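PDB 3VIQ: Swi5-dependent recombination DNA repair protein 1 from Schizosaccharomyces pombe, which partners Swi5 as a recombination activator of Rad51-mediated strand exchange, serving DNA recombination repair and meiotic chromosome segregation. Local coordinates for the interface of chains A and B. Numbering follows the deposited sequence. Chains: chain A, Swi5-dependent recombination DNA repair protein 1; chain B, Mating-type switching protein swi5.

Contacts 1 and 2 are two largely apolar patches of the Sfr1-Swi5 interface, and their C-alpha centres lie about 27 Å apart. Chain B's helix 36-67 is common to both: its start, with B:Leu31 of the preceding loop, supplies contact 1 and its middle turns contact 2. Chain A changes element between them, offering helix 3-35 at contact 1, then helix 38-68 together with the loop residues A:Val106, A:Leu110 and A:Met111 at contact 2. One Swi5 helix is thus held at separate points by successive parts of the Sfr1 C-terminal domain, an arrangement that should fix the course of the elongated heterodimer as well as hold its chains together.

Contact 1: the interface of chains A and B. Residues chain A 25-26, 28-29; chain B 31, 36, 39-40.
The first torsion of B:Val40 (chi1 176°) turns CG1 away from its own backbone N and swings CG2 toward helix 3-35 of chain A, where that methyl touches main chain. B:Leu31, whose CG stands opposite its carbonyl carbon (chi1 -59°), brings both of its methyls to the same helix. Between them the small A:Ala29 and B:Ala36 meet, their CB atoms 3.6 Å apart. The arrangement exemplifies how helices approach closely: where alanines face one another, branched neighbours can reach past them to the backbone.

B:Val40 shows this well. Its CG2 lies 3.6 Å from the carbonyl O of A:Thr25 and also packs on the amide N and CA of A:Ala29, so it rests on one turn of the opposing helix. All are van der Waals contacts of a methyl with main-chain atoms. The side chain of A:Thr28 crosses B:Val40 at about a right angle, its CB and CG2 making looser contact with the valine methyls.

On the other flank, B:Leu31, in the loop that joins the two long Swi5 helices, divides its branches. CD1 meets the A:Ala29 methyl at 3.7 Å, while CD2 lies against the carbonyl C of the same residue and the carbonyl O of A:Ala26. A:Ala29 is therefore touched by leucine, alanine and valine at once, and it buries more surface here than the other chain A residues of the patch. The A:Thr25 side chain adds a further contact, CG2 approaching the backbone of B:Ala36. Through this packing the beginning of helix 36-67 and the loop before it are seated against the late turns of Sfr1 helix 3-35, one of the points at which the two subunits of the recombination activator join. The B:Ala36 methyl also sits against the chain A backbone about one turn before A:Ala29, its CB 3.8 Å from CA of A:Ala26.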
loop_
_atom_site.group_PDB
_atom_site.type_symbol
_atom_site.label_atom_id
_atom_site.label_comp_id
_atom_site.label_asym_id
_atom_site.label_seq_id
_atom_site.Cartn_x
_atom_site.Cartn_y
_atom_site.Cartn_z
ATOM N N THR A 25 -3.606 18.324 -5.781
ATOM C CA THR A 25 -3.468 17.801 -4.446
ATOM C C THR A 25 -4.427 18.483 -3.456
ATOM O O THR A 25 -5.035 17.812 -2.604
ATOM C CB THR A 25 -2.010 17.923 -3.997
ATOM O OG1 THR A 25 -1.193 17.168 -4.906
ATOM C CG2 THR A 25 -1.819 17.430 -2.555
ATOM N N ALA A 26 -4.586 19.798 -3.575
ATOM C CA ALA A 26 -5.462 20.548 -2.672
ATOM C C ALA A 26 -6.942 20.240 -2.954
ATOM O O ALA A 26 -7.781 20.215 -2.028
ATOM C CB ALA A 26 -5.181 22.034 -2.760
ATOM N N THR A 28 -7.928 17.224 -4.141
ATOM C CA THR A 28 -8.132 15.888 -3.646
ATOM C C THR A 28 -8.309 15.915 -2.131
ATOM O O THR A 28 -9.193 15.231 -1.610
ATOM C CB THR A 28 -6.994 14.986 -4.034
ATOM O OG1 THR A 28 -6.835 15.057 -5.450
ATOM C CG2 THR A 28 -7.260 13.506 -3.603
ATOM N N ALA A 29 -7.512 16.738 -1.441
ATOM C CA ALA A 29 -7.602 16.848 0.001
ATOM C C ALA A 29 -9.002 17.270 0.414
ATOM O O ALA A 29 -9.540 16.714 1.377
ATOM C CB ALA A 29 -6.536 17.814 0.566
ATOM N N LEU B 31 -9.774 23.881 3.207
ATOM C CA LEU B 31 -9.322 22.704 3.927
ATOM C C LEU B 31 -9.203 22.970 5.419
ATOM O O LEU B 31 -8.735 24.029 5.830
ATOM C CB LEU B 31 -7.964 22.259 3.393
ATOM C CG LEU B 31 -7.838 21.886 1.916
ATOM C CD1 LEU B 31 -6.414 21.408 1.616
ATOM C CD2 LEU B 31 -8.858 20.827 1.519
ATOM N N ALA B 36 -2.169 19.690 2.482
ATOM C CA ALA B 36 -2.988 18.814 1.655
ATOM C C ALA B 36 -2.267 17.533 1.299
ATOM O O ALA B 36 -2.895 16.495 1.117
ATOM C CB ALA B 36 -3.427 19.532 0.368
ATOM N N THR B 39 -2.611 15.005 4.112
ATOM C CA THR B 39 -3.995 14.511 4.149
ATOM C C THR B 39 -4.212 13.428 3.115
ATOM O O THR B 39 -4.707 12.355 3.427
ATOM C CB THR B 39 -4.976 15.641 3.848
ATOM O OG1 THR B 39 -4.864 16.602 4.889
ATOM C CG2 THR B 39 -6.414 15.134 3.755
ATOM N N VAL B 40 -3.808 13.719 1.887
ATOM C CA VAL B 40 -4.014 12.804 0.769
ATOM C C VAL B 40 -3.151 11.558 0.927
ATOM O O VAL B 40 -3.633 10.448 0.733
ATOM C CB VAL B 40 -3.693 13.460 -0.568
ATOM C CG1 VAL B 40 -3.820 12.448 -1.688
ATOM C CG2 VAL B 40 -4.623 14.712 -0.770
#

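Contact 2: the interface of chains A and B. Residues chain A 48-49, 52, 106, 110-111; chain B 53, 56.
B:Ile53, B:Ile56 and A:Leu110 carry this hydrophobic contact, in which one face of the Swi5 helix 36-67 packs against both a helix and a loop of Sfr1. B:Ile53 buries by far the most surface, 70 Å², and uses its branches separately. With CG1 opposite the backbone N (chi1 -172°), the longer arm runs along helix 38-68: CG1 lies 3.6 Å from CA of A:Lys49, and CD1 goes on to meet CB of A:Ala52 and SD of A:Met111. The extended methionine chain crosses the isoleucine at roughly a right angle, touching it through sulfur. The shorter branch, CG2, is set between the isoleucine's backbone N and carbonyl carbon and faces CB of A:Trp48 at 4.0 Å.

A:Leu110 links the two isoleucines from the loop side. Its CD2 meets CD1 of B:Ile56 tip to tip at 3.4 Å, a tight fit, while CD1 lies more loosely over CB of B:Ile53. A:Val106 closes the outer flank, its CG2 lying 3.9 Å from CG2 of B:Ile56 and contacting CD1 of the same isoleucine.

Shortening B:Ile53 to an alanine would probably leave SD of A:Met111 and the A:Ala52 methyl without their CD1 partner and weaken the hold of Swi5 on helix 38-68. The isoleucine thus illustrates how one branched residue can serve several surfaces. By gathering helix 38-68 and the loop bearing A:Leu110 round the Swi5 helix, the patch joins the two chains and probably helps set how these parts of Sfr1 are placed in the recombination activator.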
loop_
_atom_site.group_PDB
_atom_site.type_symbol
_atom_site.label_atom_id
_atom_site.label_comp_id
_atom_site.label_asym_id
_atom_site.label_seq_id
_atom_site.Cartn_x
_atom_site.Cartn_y
_atom_site.Cartn_z
ATOM N N TRP A 48 -10.124 -6.604 10.221
ATOM C CA TRP A 48 -9.660 -7.569 9.193
ATOM C C TRP A 48 -8.287 -8.175 9.529
ATOM O O TRP A 48 -8.051 -9.374 9.306
ATOM C CB TRP A 48 -9.629 -6.947 7.794
ATOM C CG TRP A 48 -10.993 -6.671 7.262
ATOM C CD1 TRP A 48 -11.557 -5.443 7.071
ATOM C CD2 TRP A 48 -11.977 -7.623 6.859
ATOM N NE1 TRP A 48 -12.834 -5.577 6.577
ATOM C CE2 TRP A 48 -13.116 -6.903 6.441
ATOM C CE3 TRP A 48 -12.016 -9.024 6.808
ATOM C CZ2 TRP A 48 -14.270 -7.528 5.969
ATOM C CZ3 TRP A 48 -13.179 -9.644 6.348
ATOM C CH2 TRP A 48 -14.283 -8.895 5.934
ATOM N N LYS A 49 -7.394 -7.385 10.116
ATOM C CA LYS A 49 -6.100 -7.941 10.566
ATOM C C LYS A 49 -6.296 -9.025 11.618
ATOM O O LYS A 49 -5.687 -10.096 11.526
ATOM C CB LYS A 49 -5.180 -6.865 11.123
ATOM C CG LYS A 49 -3.710 -7.220 11.094
ATOM C CD LYS A 49 -2.845 -5.993 11.320
ATOM C CE LYS A 49 -2.674 -5.716 12.808
ATOM N NZ LYS A 49 -1.653 -6.615 13.440
ATOM N N ALA A 52 -7.568 -12.126 9.677
ATOM C CA ALA A 52 -6.499 -12.819 8.933
ATOM C C ALA A 52 -5.567 -13.626 9.830
ATOM O O ALA A 52 -5.264 -14.760 9.516
ATOM C CB ALA A 52 -5.703 -11.829 8.085
ATOM N N VAL A 106 1.554 -12.431 1.667
ATOM C CA VAL A 106 1.326 -11.378 2.666
ATOM C C VAL A 106 2.593 -10.543 2.833
ATOM O O VAL A 106 3.581 -11.041 3.339
ATOM C CB VAL A 106 0.913 -11.938 4.057
ATOM C CG1 VAL A 106 0.623 -10.807 5.053
ATOM C CG2 VAL A 106 -0.276 -12.888 3.939
ATOM N N LEU A 110 2.622 -5.750 6.269
ATOM C CA LEU A 110 1.178 -5.779 6.543
ATOM C C LEU A 110 0.867 -6.592 7.815
ATOM O O LEU A 110 0.138 -6.147 8.717
ATOM C CB LEU A 110 0.450 -6.385 5.335
ATOM C CG LEU A 110 -1.075 -6.349 5.305
ATOM C CD1 LEU A 110 -1.569 -4.923 5.380
ATOM C CD2 LEU A 110 -1.565 -7.004 4.048
ATOM N N MET A 111 1.451 -7.784 7.864
ATOM C CA MET A 111 1.110 -8.822 8.821
ATOM C C MET A 111 2.384 -9.669 8.963
ATOM O O MET A 111 2.907 -10.149 7.958
ATOM C CB MET A 111 -0.015 -9.661 8.219
ATOM C CG MET A 111 -0.995 -10.294 9.162
ATOM S SD MET A 111 -2.148 -11.326 8.207
ATOM C CE MET A 111 -2.809 -12.287 9.528
ATOM N N ILE B 53 -5.544 -6.032 3.405
ATOM C CA ILE B 53 -5.768 -6.949 4.540
ATOM C C ILE B 53 -7.173 -7.553 4.475
ATOM O O ILE B 53 -7.361 -8.709 4.852
ATOM C CB ILE B 53 -5.461 -6.313 5.942
ATOM C CG1 ILE B 53 -5.525 -7.373 7.058
ATOM C CG2 ILE B 53 -6.429 -5.180 6.275
ATOM C CD1 ILE B 53 -4.328 -8.389 7.071
ATOM N N ILE B 56 -6.771 -10.422 1.766
ATOM C CA ILE B 56 -6.057 -11.507 2.453
ATOM C C ILE B 56 -6.930 -12.243 3.488
ATOM O O ILE B 56 -7.000 -13.471 3.476
ATOM C CB ILE B 56 -4.727 -11.002 3.103
ATOM C CG1 ILE B 56 -3.739 -10.599 2.001
ATOM C CG2 ILE B 56 -4.082 -12.076 4.032
ATOM C CD1 ILE B 56 -2.480 -9.875 2.487
#